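Cyclin homolog (PDB 2F2C) belongs to the D-type cyclins and may contribute to the cellular transformation and rapid T-cell proliferation that the virus brings about during latent infection. Local coordinates at residues Ser78-Asp81 against Arg82-Lys86; Ala191-Pro195 against Gly196-Ala200. All blocks are in the same frame, centred on the assembly; numbering follows the deposited sequence.

Contact 1. Residues Ser78-Asp81 against Arg82-Lys86; sequences SILD and RYLCK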
loop_
_atom_site.group_PDB
_atom_site.type_symbol
_atom_site.label_atom_id
_atom_site.label_comp_id
_atom_site.label_asym_id
_atom_site.label_seq_id
_atom_site.Cartn_x
_atom_site.Cartn_y
_atom_site.Cartn_z
ATOM N N SER A 78 -16.429 0.155 -1.877
ATOM C CA SER A 78 -15.934 -0.037 -3.205
ATOM C C SER A 78 -16.002 -1.499 -3.562
ATOM O O SER A 78 -16.572 -1.850 -4.603
ATOM C CB SER A 78 -14.508 0.436 -3.285
ATOM O OG SER A 78 -14.048 0.298 -4.615
ATOM N N ILE A 79 -15.453 -2.355 -2.695
ATOM C CA ILE A 79 -15.448 -3.805 -2.940
ATOM C C ILE A 79 -16.860 -4.313 -3.155
ATOM O O ILE A 79 -17.097 -5.105 -4.065
ATOM C CB ILE A 79 -14.778 -4.586 -1.791
ATOM C CG1 ILE A 79 -13.259 -4.407 -1.808
ATOM C CG2 ILE A 79 -15.090 -6.071 -1.887
ATOM C CD1 ILE A 79 -12.605 -4.972 -0.579
ATOM N N LEU A 80 -17.787 -3.832 -2.324
ATOM C CA LEU A 80 -19.192 -4.260 -2.369
ATOM C C LEU A 80 -19.802 -3.958 -3.726
ATOM O O LEU A 80 -20.297 -4.875 -4.384
ATOM C CB LEU A 80 -20.016 -3.631 -1.241
ATOM C CG LEU A 80 -21.553 -3.675 -1.376
ATOM C CD1 LEU A 80 -22.116 -5.080 -1.111
ATOM C CD2 LEU A 80 -22.258 -2.644 -0.483
ATOM N N ASP A 81 -19.740 -2.699 -4.160
ATOM C CA ASP A 81 -20.298 -2.317 -5.474
ATOM C C ASP A 81 -19.676 -3.099 -6.628
ATOM O O ASP A 81 -20.392 -3.762 -7.383
ATOM C CB ASP A 81 -20.186 -0.810 -5.725
ATOM C CG ASP A 81 -21.007 0.007 -4.742
ATOM O OD1 ASP A 81 -22.050 -0.503 -4.261
ATOM O OD2 ASP A 81 -20.673 1.167 -4.386
ATOM N N ARG A 82 -18.348 -3.040 -6.746
ATOM C CA ARG A 82 -17.627 -3.820 -7.750
ATOM C C ARG A 82 -18.108 -5.258 -7.776
ATOM O O ARG A 82 -18.468 -5.762 -8.833
ATOM C CB ARG A 82 -16.123 -3.790 -7.491
ATOM C CG ARG A 82 -15.409 -2.577 -8.056
ATOM C CD ARG A 82 -13.910 -2.589 -7.815
ATOM N NE ARG A 82 -13.577 -2.118 -6.475
ATOM C CZ ARG A 82 -12.429 -2.358 -5.848
ATOM N NH1 ARG A 82 -11.479 -3.088 -6.430
ATOM N NH2 ARG A 82 -12.230 -1.866 -4.623
ATOM N N TYR A 83 -18.125 -5.903 -6.609
ATOM C CA TYR A 83 -18.583 -7.289 -6.477
ATOM C C TYR A 83 -20.001 -7.472 -6.985
ATOM O O TYR A 83 -20.317 -8.490 -7.598
ATOM C CB TYR A 83 -18.500 -7.782 -5.027
ATOM C CG TYR A 83 -19.057 -9.175 -4.859
ATOM C CD1 TYR A 83 -18.350 -10.288 -5.330
ATOM C CD2 TYR A 83 -20.307 -9.388 -4.270
ATOM C CE1 TYR A 83 -18.878 -11.592 -5.210
ATOM C CE2 TYR A 83 -20.844 -10.688 -4.140
ATOM C CZ TYR A 83 -20.123 -11.783 -4.612
ATOM O OH TYR A 83 -20.617 -13.062 -4.482
ATOM N N LEU A 84 -20.859 -6.492 -6.732
ATOM C CA LEU A 84 -22.260 -6.616 -7.124
ATOM C C LEU A 84 -22.548 -6.091 -8.527
ATOM O O LEU A 84 -23.716 -5.886 -8.877
ATOM C CB LEU A 84 -23.200 -5.991 -6.082
ATOM C CG LEU A 84 -23.395 -6.742 -4.761
ATOM C CD1 LEU A 84 -24.258 -5.914 -3.867
ATOM C CD2 LEU A 84 -24.015 -8.114 -4.945
ATOM N N CYS A 85 -21.487 -5.871 -9.313
ATOM C CA CYS A 85 -21.604 -5.723 -10.774
ATOM C C CYS A 85 -21.374 -7.068 -11.442
ATOM O O CYS A 85 -21.648 -7.227 -12.627
ATOM C CB CYS A 85 -20.584 -4.741 -11.343
ATOM S SG CYS A 85 -20.554 -3.104 -10.583
ATOM N N LYS A 86 -20.876 -8.035 -10.675
ATOM C CA LYS A 86 -20.437 -9.300 -11.244
ATOM C C LYS A 86 -21.278 -10.507 -10.832
ATOM O O LYS A 86 -21.737 -11.256 -11.695
ATOM C CB LYS A 86 -18.937 -9.514 -10.990
ATOM C CG LYS A 86 -18.058 -8.579 -11.836
ATOM C CD LYS A 86 -16.575 -8.918 -11.733
ATOM C CE LYS A 86 -15.732 -8.056 -12.680
ATOM N NZ LYS A 86 -16.073 -8.237 -14.131
#

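Contact 2. Residues Ala191-Pro195 against Gly196-Ala200; sequences ALLSP and GLICA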
loop_
_atom_site.group_PDB
_atom_site.type_symbol
_atom_site.label_atom_id
_atom_site.label_comp_id
_atom_site.label_asym_id
_atom_site.label_seq_id
_atom_site.Cartn_x
_atom_site.Cartn_y
_atom_site.Cartn_z
ATOM N N ALA A 191 -22.448 7.345 -4.630
ATOM C CA ALA A 191 -21.667 6.225 -5.178
ATOM C C ALA A 191 -21.113 6.538 -6.565
ATOM O O ALA A 191 -20.032 6.063 -6.932
ATOM C CB ALA A 191 -22.515 4.960 -5.222
ATOM N N LEU A 192 -21.855 7.353 -7.316
ATOM C CA LEU A 192 -21.554 7.620 -8.709
ATOM C C LEU A 192 -20.508 8.725 -8.908
ATOM O O LEU A 192 -19.953 8.857 -9.993
ATOM C CB LEU A 192 -22.848 7.962 -9.475
ATOM C CG LEU A 192 -24.185 7.209 -9.253
ATOM C CD1 LEU A 192 -25.212 7.527 -10.369
ATOM C CD2 LEU A 192 -24.023 5.690 -9.127
ATOM N N LEU A 193 -20.235 9.517 -7.881
ATOM C CA LEU A 193 -19.287 10.623 -8.021
ATOM C C LEU A 193 -17.845 10.142 -7.957
ATOM O O LEU A 193 -17.548 9.096 -7.381
ATOM C CB LEU A 193 -19.537 11.706 -6.976
ATOM C CG LEU A 193 -21.009 12.097 -6.803
ATOM C CD1 LEU A 193 -21.261 12.645 -5.407
ATOM C CD2 LEU A 193 -21.508 13.057 -7.891
ATOM N N SER A 194 -16.940 10.893 -8.568
ATOM C CA SER A 194 -15.558 10.471 -8.610
ATOM C C SER A 194 -14.936 10.760 -7.246
ATOM O O SER A 194 -15.257 11.774 -6.608
ATOM C CB SER A 194 -14.810 11.147 -9.765
ATOM O OG SER A 194 -14.035 12.249 -9.327
ATOM N N PRO A 195 -14.099 9.842 -6.774
ATOM C CA PRO A 195 -13.562 9.939 -5.419
ATOM C C PRO A 195 -13.015 11.328 -5.106
ATOM O O PRO A 195 -13.261 11.854 -4.021
ATOM C CB PRO A 195 -12.462 8.883 -5.380
ATOM C CG PRO A 195 -12.618 8.072 -6.613
ATOM C CD PRO A 195 -13.670 8.622 -7.474
ATOM N N GLY A 196 -12.306 11.928 -6.052
ATOM C CA GLY A 196 -11.718 13.241 -5.829
ATOM C C GLY A 196 -12.788 14.278 -5.570
ATOM O O GLY A 196 -12.603 15.156 -4.742
ATOM N N LEU A 197 -13.912 14.188 -6.277
ATOM C CA LEU A 197 -15.012 15.114 -6.037
ATOM C C LEU A 197 -15.664 14.908 -4.665
ATOM O O LEU A 197 -15.821 15.875 -3.906
ATOM C CB LEU A 197 -16.050 15.059 -7.159
ATOM C CG LEU A 197 -15.684 15.865 -8.407
ATOM C CD1 LEU A 197 -16.694 15.619 -9.523
ATOM C CD2 LEU A 197 -15.532 17.362 -8.092
ATOM N N ILE A 198 -16.036 13.664 -4.345
ATOM C CA ILE A 198 -16.533 13.355 -3.002
ATOM C C ILE A 198 -15.640 14.015 -1.942
ATOM O O ILE A 198 -16.132 14.717 -1.051
ATOM C CB ILE A 198 -16.572 11.846 -2.765
ATOM C CG1 ILE A 198 -17.437 11.138 -3.808
ATOM C CG2 ILE A 198 -17.044 11.540 -1.342
ATOM C CD1 ILE A 198 -17.153 9.633 -3.866
ATOM N N CYS A 199 -14.325 13.806 -2.068
ATOM C CA CYS A 199 -13.345 14.360 -1.141
ATOM C C CYS A 199 -13.345 15.871 -1.094
ATOM O O CYS A 199 -13.477 16.429 -0.031
ATOM C CB CYS A 199 -11.940 13.909 -1.486
ATOM S SG CYS A 199 -10.793 14.497 -0.215
ATOM N N ALA A 200 -13.144 16.522 -2.236
ATOM C CA ALA A 200 -13.321 17.970 -2.358
ATOM C C ALA A 200 -14.530 18.469 -1.562
ATOM O O ALA A 200 -14.424 19.417 -0.783
ATOM C CB ALA A 200 -13.478 18.377 -3.854
#

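Contact 1. Residues Ser78-Asp81 against Arg82-Lys86
Ser78 and Arg82 meet one helical turn apart, and their polar ends carry the side-chain part of this contact. The hydroxyl of Ser78 is trans to the backbone N about its first torsion (-177°), which lays it along the helix on the side of Arg82. The arginine chain bends at its third torsion (-82°), bringing the NE and NH2 edge of the guanidinium back to the serine. Arg82 NH2 donates to Ser78 OG at 2.8 Å, with the oxygen 22° out of the guanidinium plane, while the bond from Arg82 NE to Ser78 OG is weak at 3.1 Å. Arg82 NH2 also donates to Thr147 O, so two acceptors limit the rotation of the planar end. A short hydroxyl suits position 78, placing an acceptor one turn before the arginine.

Backbone bonds close the C-terminal end of helix 72-83, a helix of the N-terminal cyclin box. Arg82 N donates to Ser78 O at 3.0 Å and Tyr83 N to Ile79 O at 2.9 Å. Leu84, the first residue to leave helical torsions, still gives its N to Leu80 O at 2.9 Å, with a weak second bond to Asp81 O.

Apolar packing occupies another side of the helix. Leu80 CD1 lies 3.6 Å from Leu84 CD1, the two branched chains running at a slant to each other. Leu80 also packs on Ile97 and Cys101 of helix 94-109 and on Leu55 and Leu56 of helix 49-65; a branched apolar side chain suits this buried position between helices. Buried Asp81 directs its carboxylate away from these residues, to the Trp41 indole NH and into a salt bridge with Arg52; this probably stabilises its negative charge.

Contact 2. Residues Ala191-Pro195 against Gly196-Ala200
The N-terminus of helix 195-208 is formed here, with Ser194 at the N-cap, Pro195 and Gly196 opening the first turn, and Leu193 just before the cap meeting Ile198 beyond that turn. The carbonyl of Ser194 starts the helical bonding: Ile198 N donates to Ser194 O at 3.0 Å, nearly in line with the carbonyl bond, and Leu197 N adds a weak bond to the same oxygen at 2.8 Å. The next bond follows in step, from Cys199 N to Pro195 O at 3.0 Å. Proline fits the first helical position because the turn requires no N-H there, and its ring holds the backbone at a helical phi.

The serine hydroxyl faces the start of the helix, yet Ser194 OG stays 3.6 Å from Leu197 N. It bonds instead to the carboxylate oxygen OE1 of Glu31, which also accepts the N-H of Gly196. An acid outside the two segments thus satisfies one of the first helical amides, and its negative charge probably interacts favourably with the helix dipole. Glycine, lacking a side chain, adds no bulk at this buried position.

The apolar half of the contact bridges the cap. Leu193 CB lies 3.8 Å from Ile198 CG1, a branch trans to the carbonyl carbon (chi1 -57°), which turns CG1 back toward Leu193 and leaves it beside the Ser194 carbonyl oxygen. The end of the same branch, Ile198 CD1, approaches Leu193 O to 3.6 Å. Leucine and isoleucine suit these places, for Leu193 also packs on Val238 and Ile198 on Ala152. Pairing the residue before the N-cap with the fourth residue after it is the hydrophobic staple, a motif typical of helix N-termini.

In the fold
Contact 1 comes first along the chain and is complete before contact 2 begins; their centres lie about 17 Å apart. They occupy different helices, the first in the N-terminal cyclin domain and the second in the C-terminal, herpesviral part. Contact 1 lies at the C-terminal end of helix 72-83, whereas contact 2 starts helix 195-208. The two nevertheless touch by packing, Asp81 OD2 being 4.3 Å from Ala191 CB. A second crossing is polar: Ser194 of contact 2 bonds Glu31 of helix 21-31, which precedes contact 1 in the chain. Together these two links are consistent with the two halves of this all-helical cyclin packing against each other.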